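Local coordinates for protein methyl-coenzyme M reductase subunit beta (Methanosarcina barkeri, PDB 1E6Y) that forms part of methyl-coenzyme M reductase, which uses coenzyme B and the nickel cofactor F430 to release methane from methyl-coenzyme M, at residues Ala24-Ala29 with Gly218-Gly223; Gln32-Asp37 with Ser208-Ile213. One frame throughout, in Å; residues are numbered along the deposited sequence. Where two conformers were deposited one is given.

Contact 1 (Ala24-Ala29 with Gly218-Gly223); sequences APTRNA and GIFEMG
A proline-on-phenylalanine CH-pi contact joins the loop leading into helix 29-40 to the C-terminal end of helix 204-221, with Pro25 laid over Phe220. The proline touches with the CD side of its ring: CD stands 3.7 Å from the centroid of the Phe220 ring and only 7° off its normal, almost exactly above the middle of the face. Pro25 CG reaches back over the near end of the ring, 4.1 Å from Phe220 CG. The residues before and after the proline meet the ring obliquely. Ala24 CB reaches its far end, 3.9 Å from Phe220 CE2 and close to CZ as well. Thr26 lines the CD2-CE2 side, with OG1 3.9 Å from Phe220 CE2 and the methyl CG2 4.0 Å from Phe220 CD2.

Ala24 O accepts from the backbone N of both Arg27 and Asn28, a turn consistent with three consecutive residues meeting one ring. The Phe220 side chain also touches Glu230 and Leu234 of helix 228-241, and Pro25 packs on Ala119 of the second beta subunit. Just beyond, Gly223 takes a positive phi of 74° and its N bonds to Phe220 O at 3.1 Å. The aromatic residue thus sits in the last turn of a helix closed by a Schellman motif, while Asn28 is the N-cap of helix 29-40.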
loop_
_atom_site.group_PDB
_atom_site.type_symbol
_atom_site.label_atom_id
_atom_site.label_comp_id
_atom_site.label_asym_id
_atom_site.label_seq_id
_atom_site.Cartn_x
_atom_site.Cartn_y
_atom_site.Cartn_z
ATOM N N ALA E 24 15.525 6.169 -31.474
ATOM C CA ALA E 24 15.328 5.363 -30.271
ATOM C C ALA E 24 15.934 6.059 -29.058
ATOM O O ALA E 24 17.053 6.571 -29.125
ATOM C CB ALA E 24 15.957 3.994 -30.451
ATOM N N PRO E 25 15.204 6.084 -27.929
ATOM C CA PRO E 25 15.751 6.581 -26.661
ATOM C C PRO E 25 17.099 5.950 -26.309
ATOM O O PRO E 25 17.976 6.605 -25.744
ATOM C CB PRO E 25 14.668 6.215 -25.648
ATOM C CG PRO E 25 13.406 6.282 -26.449
ATOM C CD PRO E 25 13.785 5.704 -27.790
ATOM N N THR E 26 17.287 4.712 -26.755
ATOM C CA THR E 26 18.493 3.946 -26.468
ATOM C C THR E 26 19.677 4.309 -27.377
ATOM O O THR E 26 20.802 3.868 -27.138
ATOM C CB THR E 26 18.214 2.436 -26.592
ATOM O OG1 THR E 26 17.513 2.183 -27.817
ATOM C CG2 THR E 26 17.367 1.951 -25.418
ATOM N N ARG E 27 19.423 5.114 -28.409
ATOM C CA ARG E 27 20.474 5.515 -29.347
ATOM C C ARG E 27 20.594 7.020 -29.499
ATOM O O ARG E 27 21.666 7.527 -29.862
ATOM C CB ARG E 27 20.202 4.929 -30.750
ATOM C CG ARG E 27 20.225 3.419 -30.772
ATOM C CD ARG E 27 20.118 2.830 -32.191
ATOM N NE ARG E 27 19.827 1.404 -32.057
ATOM C CZ ARG E 27 18.570 0.906 -32.049
ATOM N NH1 ARG E 27 18.407 -0.389 -31.871
ATOM N NH2 ARG E 27 17.587 1.773 -32.215
ATOM N N ASN E 28 19.490 7.738 -29.315
ATOM C CA ASN E 28 19.454 9.165 -29.626
ATOM C C ASN E 28 20.041 10.016 -28.505
ATOM O O ASN E 28 19.509 10.055 -27.396
ATOM C CB ASN E 28 18.016 9.610 -29.921
ATOM C CG ASN E 28 17.948 10.997 -30.535
ATOM O OD1 ASN E 28 17.918 12.004 -29.827
ATOM N ND2 ASN E 28 17.939 11.055 -31.862
ATOM N N ALA E 29 21.106 10.747 -28.827
ATOM C CA ALA E 29 21.810 11.572 -27.850
ATOM C C ALA E 29 20.950 12.709 -27.300
ATOM O O ALA E 29 21.000 13.001 -26.107
ATOM C CB ALA E 29 23.094 12.130 -28.464
ATOM N N GLY E 218 9.628 5.566 -21.825
ATOM C CA GLY E 218 8.989 4.655 -20.892
ATOM C C GLY E 218 8.712 3.291 -21.502
ATOM O O GLY E 218 9.095 2.273 -20.927
ATOM N N ILE E 219 8.091 3.266 -22.681
ATOM C CA ILE E 219 7.808 2.008 -23.376
ATOM C C ILE E 219 9.090 1.203 -23.603
ATOM O O ILE E 219 9.113 -0.008 -23.385
ATOM C CB ILE E 219 7.113 2.253 -24.742
ATOM C CG1 ILE E 219 5.817 3.048 -24.542
ATOM C CG2 ILE E 219 6.816 0.924 -25.430
ATOM C CD1 ILE E 219 4.812 2.386 -23.608
ATOM N N PHE E 220 10.179 1.895 -23.922
ATOM C CA PHE E 220 11.469 1.239 -24.093
ATOM C C PHE E 220 11.981 0.651 -22.778
ATOM O O PHE E 220 12.462 -0.482 -22.746
ATOM C CB PHE E 220 12.497 2.217 -24.668
ATOM C CG PHE E 220 12.539 2.235 -26.172
ATOM C CD1 PHE E 220 11.472 2.742 -26.906
ATOM C CD2 PHE E 220 13.639 1.725 -26.856
ATOM C CE1 PHE E 220 11.496 2.738 -28.300
ATOM C CE2 PHE E 220 13.673 1.718 -28.248
ATOM C CZ PHE E 220 12.602 2.225 -28.971
ATOM N N GLU E 221 11.836 1.397 -21.687
ATOM C CA GLU E 221 12.284 0.907 -20.385
ATOM C C GLU E 221 11.374 -0.207 -19.855
ATOM O O GLU E 221 11.811 -1.051 -19.069
ATOM C CB GLU E 221 12.366 2.056 -19.374
ATOM C CG GLU E 221 13.202 1.707 -18.145
ATOM C CD GLU E 221 13.434 2.875 -17.202
ATOM O OE1 GLU E 221 12.842 3.958 -17.403
ATOM O OE2 GLU E 221 14.220 2.702 -16.250
ATOM N N MET E 222 10.131 -0.235 -20.338
ATOM C CA MET E 222 9.178 -1.306 -20.023
ATOM C C MET E 222 9.492 -2.600 -20.773
ATOM O O MET E 222 8.857 -3.629 -20.538
ATOM C CB MET E 222 7.753 -0.877 -20.388
ATOM C CG MET E 222 7.131 0.156 -19.472
ATOM S SD MET E 222 5.717 0.946 -20.249
ATOM C CE MET E 222 4.691 -0.486 -20.660
ATOM N N GLY E 223 10.421 -2.526 -21.723
ATOM C CA GLY E 223 10.710 -3.671 -22.571
ATOM C C GLY E 223 9.617 -3.902 -23.597
ATOM O O GLY E 223 9.427 -5.026 -24.066
#

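Contact 2 (Gln32-Asp37 with Ser208-Ile213); sequences QSIIMD and SALSSI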
loop_
_atom_site.group_PDB
_atom_site.type_symbol
_atom_site.label_atom_id
_atom_site.label_comp_id
_atom_site.label_asym_id
_atom_site.label_seq_id
_atom_site.Cartn_x
_atom_site.Cartn_y
_atom_site.Cartn_z
ATOM N N GLN E 32 18.400 11.255 -24.873
ATOM C CA GLN E 32 19.118 10.870 -23.660
ATOM C C GLN E 32 19.497 12.089 -22.820
ATOM O O GLN E 32 19.440 12.042 -21.593
ATOM C CB GLN E 32 20.365 10.055 -24.019
ATOM C CG GLN E 32 20.040 8.656 -24.531
ATOM C CD GLN E 32 21.261 7.871 -24.975
ATOM O OE1 GLN E 32 22.395 8.321 -24.833
ATOM N NE2 GLN E 32 21.027 6.677 -25.511
ATOM N N SER E 33 19.771 13.207 -23.488
ATOM C CA SER E 33 20.066 14.467 -22.810
ATOM C C SER E 33 18.824 15.012 -22.113
ATOM O O SER E 33 18.896 15.467 -20.973
ATOM C CB SER E 33 20.603 15.497 -23.810
ATOM O OG SER E 33 20.754 16.774 -23.208
ATOM N N ILE E 34 17.680 14.920 -22.786
ATOM C CA ILE E 34 16.403 15.313 -22.193
ATOM C C ILE E 34 16.064 14.451 -20.973
ATOM O O ILE E 34 15.671 14.973 -19.933
ATOM C CB ILE E 34 15.254 15.235 -23.237
ATOM C CG1 ILE E 34 15.390 16.385 -24.240
ATOM C CG2 ILE E 34 13.894 15.312 -22.552
ATOM C CD1 ILE E 34 14.492 16.252 -25.450
ATOM N N ILE E 35 16.293 13.145 -21.082
ATOM C CA ILE E 35 16.054 12.221 -19.975
ATOM C C ILE E 35 16.995 12.503 -18.802
ATOM O O ILE E 35 16.552 12.630 -17.662
ATOM C CB ILE E 35 16.220 10.754 -20.433
ATOM C CG1 ILE E 35 15.097 10.392 -21.410
ATOM C CG2 ILE E 35 16.195 9.804 -19.234
ATOM C CD1 ILE E 35 15.372 9.132 -22.212
ATOM N N MET E 36 18.280 12.674 -19.098
ATOM C CA MET E 36 19.270 12.992 -18.071
ATOM C C MET E 36 18.949 14.298 -17.340
ATOM O O MET E 36 19.012 14.356 -16.112
ATOM C CB MET E 36 20.669 13.074 -18.688
ATOM C CG MET E 36 21.748 13.544 -17.726
ATOM S SD MET E 36 21.924 12.507 -16.252
ATOM C CE MET E 36 22.761 11.084 -16.947
ATOM N N ASP E 37 18.599 15.337 -18.092
ATOM C CA ASP E 37 18.259 16.624 -17.496
ATOM C C ASP E 37 16.978 16.547 -16.673
ATOM O O ASP E 37 16.863 17.193 -15.634
ATOM C CB ASP E 37 18.118 17.695 -18.580
ATOM C CG ASP E 37 19.461 18.153 -19.128
ATOM O OD1 ASP E 37 20.514 17.699 -18.629
ATOM O OD2 ASP E 37 19.463 18.963 -20.080
ATOM N N SER E 208 3.120 17.662 -27.466
ATOM C CA SER E 208 2.950 16.270 -27.865
ATOM C C SER E 208 4.288 15.626 -28.238
ATOM O O SER E 208 4.508 14.446 -27.960
ATOM C CB SER E 208 1.947 16.152 -29.022
ATOM O OG SER E 208 2.298 16.978 -30.117
ATOM N N ALA E 209 5.224 16.431 -28.738
ATOM C CA ALA E 209 6.551 15.931 -29.087
ATOM C C ALA E 209 7.338 15.521 -27.846
ATOM O O ALA E 209 7.888 14.417 -27.786
ATOM C CB ALA E 209 7.319 16.981 -29.868
ATOM N N LEU E 210 7.368 16.402 -26.848
ATOM C CA LEU E 210 8.070 16.121 -25.597
ATOM C C LEU E 210 7.437 14.942 -24.862
ATOM O O LEU E 210 8.143 14.066 -24.354
ATOM C CB LEU E 210 8.073 17.361 -24.695
ATOM C CG LEU E 210 8.833 17.228 -23.369
ATOM C CD1 LEU E 210 10.270 16.796 -23.624
ATOM C CD2 LEU E 210 8.800 18.550 -22.629
ATOM N N SER E 211 6.107 14.907 -24.843
ATOM C CA SER E 211 5.373 13.808 -24.223
ATOM C C SER E 211 5.673 12.474 -24.904
ATOM O O SER E 211 5.856 11.460 -24.235
ATOM C CB SER E 211 3.869 14.088 -24.264
ATOM O OG SER E 211 3.135 12.986 -23.763
ATOM N N SER E 212 5.765 12.493 -26.231
ATOM C CA SER E 212 6.097 11.298 -27.003
ATOM C C SER E 212 7.486 10.778 -26.639
ATOM O O SER E 212 7.692 9.573 -26.503
ATOM C CB SER E 212 6.038 11.606 -28.500
ATOM O OG SER E 212 4.725 11.968 -28.894
ATOM N N ILE E 213 8.426 11.701 -26.462
ATOM C CA ILE E 213 9.785 11.355 -26.064
ATOM C C ILE E 213 9.789 10.675 -24.696
ATOM O O ILE E 213 10.374 9.604 -24.536
ATOM C CB ILE E 213 10.681 12.617 -26.043
ATOM C CG1 ILE E 213 10.937 13.080 -27.482
ATOM C CG2 ILE E 213 11.999 12.333 -25.320
ATOM C CD1 ILE E 213 11.498 14.475 -27.591
#
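Ile34 of helix 29-40 reaches across to Leu210 and Ile213 of helix 204-221, and its two branches divide the work. The bond from CA to CB is aimed at the other helix, and from CB the side chain forks. The short branch, CG2, is anti to the backbone N and ends 4.1 Å from Leu210 CD1, where the two side chains run at a slant to one another. On the long branch, CG1 lies beside the backbone N (chi1 -73°) and serves as a spacer: the chain then continues extended, chi2 169°, and carries CD1 to Ile213 CD1, again at 4.1 Å. Here methyl meets methyl, tip to tip, though the isoleucine side chains themselves cross at about a right angle.

Leu210 starts out across the line between the helices, and its end turns in toward Ile34. It also packs on Val196 and Ile199 of helix 193-199, while Pro425 of helix 425-429 touches both Leu210 and Ile213. This puts Leu210 and Ile213 at a meeting of helices 29-40, 204-221 and 425-429, with helix 193-199 also on Leu210. Within 208-213, Ser212 OG gives a 2.7 Å hydrogen bond to Ser208 O in one of the two conformers deposited for Ser212.

All three touching side chains are buried hydrocarbon and meet only through methyl groups. The two helices are therefore joined here by van der Waals contact and the exclusion of water, with little directional constraint from the contact itself.

How the contacts relate
Helix 204-221 serves both contacts: contact 2 uses its middle, contact 1 its C-terminal end, and their centres are about 10 Å apart. On the other side, segments 24-29 and 32-37 follow one another, the loop running into helix 29-40. Gln32 probably links them, its NE2 lying 3.1 Å from Pro25 O in a probable hydrogen bond, which would fasten the loop resting on Phe220 to the helix carrying Ile34. Both contacts bring the N-terminal family region against the C-terminal one. Contact 2 is the more central, its centre about 8 Å from that of the chain against about 15 Å for contact 1. Both are away from the residues that bind F430, coenzyme M and coenzyme B.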